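Local coordinates for protein probable glutathione S-transferase GSTU1 (Oryza sativa, PDB 1OYJ) that conjugates reduced glutathione to a wide range of hydrophobic electrophiles, both exogenous and endogenous, as a tau-class plant glutathione transferase, at residues A195-A198 and R199-R203. Sequence-based numbering, arbitrary orientation. Where two conformers were deposited one is given.
Sequences AAWA and RRCGR
Cys-201 lays its sulfur over one face of the Trp-197 indole, one helical turn back along the chain. SG stands 3.6 Å from the centroid of the five-membered ring of Trp-197 and comes nearest to its NE1, at 3.3 Å, a sulfur-aromatic contact. The indole is buried; its NE1 is hydrogen-bonded to Asp-166, and Phe-154 meets it edge-to-face. Trp-197 and Cys-201 lie on helix 192-201, in the all-helical C-terminal domain of the GST fold, away from the glutathione sites. The backbone here is held by i to i+4 bonds: Cys-201 N reaches Trp-197 O at 2.9 Å in an almost straight bond (176°), while Gly-202 N reaches Ala-198 O at 2.9 Å with a more bent one (136°). Two arginines fold back over the preceding turn. Arg-199, bent at chi3, lays a guanidinium face over Ala-196, its NH2 3.5 Å from Ala-196 CA, and its NH1 makes a salt bridge with Glu-188. Arg-200 sets out differently, with CG beside its carbonyl carbon (chi1 173°), and also bends at chi3; its guanidinium lays a face over Ala-196 O, and NH1 comes to 3.5 Å from Trp-197 CA, at the edge of the indole near its plane, and also donates to Glu-152 O. Losing the guanidinium to an alanine here would probably leave Glu-152 O without this donor and uncover Ala-196 O.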
loop_
_atom_site.group_PDB
_atom_site.type_symbol
_atom_site.label_atom_id
_atom_site.label_comp_id
_atom_site.label_asym_id
_atom_site.label_seq_id
_atom_site.Cartn_x
_atom_site.Cartn_y
_atom_site.Cartn_z
ATOM N N ALA A 195 -3.947 -24.044 -4.173
ATOM C CA ALA A 195 -5.070 -24.744 -3.598
ATOM C C ALA A 195 -4.679 -25.555 -2.333
ATOM O O ALA A 195 -5.408 -25.560 -1.371
ATOM C CB ALA A 195 -5.717 -25.670 -4.667
ATOM N N ALA A 196 -3.494 -26.177 -2.372
ATOM C CA ALA A 196 -2.966 -26.951 -1.274
ATOM C C ALA A 196 -2.649 -26.003 -0.135
ATOM O O ALA A 196 -2.972 -26.304 1.011
ATOM C CB ALA A 196 -1.662 -27.679 -1.715
ATOM N N TRP A 197 -2.061 -24.856 -0.485
ATOM C CA TRP A 197 -1.812 -23.824 0.535
ATOM C C TRP A 197 -3.151 -23.377 1.195
ATOM O O TRP A 197 -3.233 -23.277 2.453
ATOM C CB TRP A 197 -1.049 -22.621 -0.032
ATOM C CG TRP A 197 -0.998 -21.434 0.847
ATOM C CD1 TRP A 197 -0.085 -21.138 1.802
ATOM C CD2 TRP A 197 -1.903 -20.358 0.823
ATOM N NE1 TRP A 197 -0.421 -19.953 2.405
ATOM C CE2 TRP A 197 -1.495 -19.436 1.772
ATOM C CE3 TRP A 197 -2.975 -20.052 0.012
ATOM C CZ2 TRP A 197 -2.190 -18.282 2.035
ATOM C CZ3 TRP A 197 -3.616 -18.905 0.198
ATOM C CH2 TRP A 197 -3.227 -18.000 1.214
ATOM N N ALA A 198 -4.176 -23.178 0.379
ATOM C CA ALA A 198 -5.475 -22.754 0.939
ATOM C C ALA A 198 -6.022 -23.856 1.888
ATOM O O ALA A 198 -6.493 -23.588 2.982
ATOM C CB ALA A 198 -6.473 -22.414 -0.178
ATOM N N ARG A 199 -5.825 -25.138 1.532
ATOM C CA ARG A 199 -6.341 -26.232 2.401
ATOM C C ARG A 199 -5.557 -26.271 3.737
ATOM O O ARG A 199 -6.123 -26.428 4.822
ATOM C CB ARG A 199 -6.255 -27.600 1.705
ATOM C CG ARG A 199 -7.271 -27.816 0.651
ATOM C CD ARG A 199 -7.297 -29.206 0.081
ATOM N NE ARG A 199 -6.007 -29.697 -0.410
ATOM C CZ ARG A 199 -5.579 -29.555 -1.657
ATOM N NH1 ARG A 199 -6.284 -28.886 -2.534
ATOM N NH2 ARG A 199 -4.446 -30.083 -2.033
ATOM N N ARG A 200 -4.242 -26.104 3.661
ATOM C CA ARG A 200 -3.357 -26.081 4.858
ATOM C C ARG A 200 -3.786 -24.913 5.802
ATOM O O ARG A 200 -4.067 -25.084 6.953
ATOM C CB ARG A 200 -1.928 -25.841 4.345
ATOM C CG ARG A 200 -0.730 -25.601 5.308
ATOM C CD ARG A 200 0.701 -25.699 4.515
ATOM N NE ARG A 200 0.620 -26.594 3.370
ATOM C CZ ARG A 200 0.806 -26.306 2.078
ATOM N NH1 ARG A 200 1.283 -25.162 1.631
ATOM N NH2 ARG A 200 0.606 -27.288 1.191
ATOM N N CYS A 201 -3.882 -23.718 5.233
ATOM C CA CYS A 201 -4.312 -22.588 6.004
ATOM C C CYS A 201 -5.697 -22.856 6.651
ATOM O O CYS A 201 -5.946 -22.433 7.786
ATOM C CB CYS A 201 -4.307 -21.316 5.173
ATOM S SG CYS A 201 -2.613 -20.763 4.720
ATOM N N GLY A 202 -6.542 -23.564 5.928
ATOM C CA GLY A 202 -7.906 -23.769 6.338
ATOM C C GLY A 202 -8.052 -24.630 7.586
ATOM O O GLY A 202 -9.150 -24.778 8.113
ATOM N N ARG A 203 -6.959 -25.262 8.008
ATOM C CA ARG A 203 -6.950 -26.095 9.180
ATOM C C ARG A 203 -6.471 -25.359 10.422
ATOM O O ARG A 203 -6.512 -25.834 11.586
ATOM C CB ARG A 203 -6.045 -27.348 8.889
ATOM C CG ARG A 203 -6.586 -28.331 7.742
ATOM C CD ARG A 203 -5.504 -29.221 6.962
ATOM N NE ARG A 203 -6.059 -30.056 5.880
ATOM C CZ ARG A 203 -5.476 -30.259 4.668
ATOM N NH1 ARG A 203 -4.322 -29.732 4.377
ATOM N NH2 ARG A 203 -6.046 -31.037 3.745
#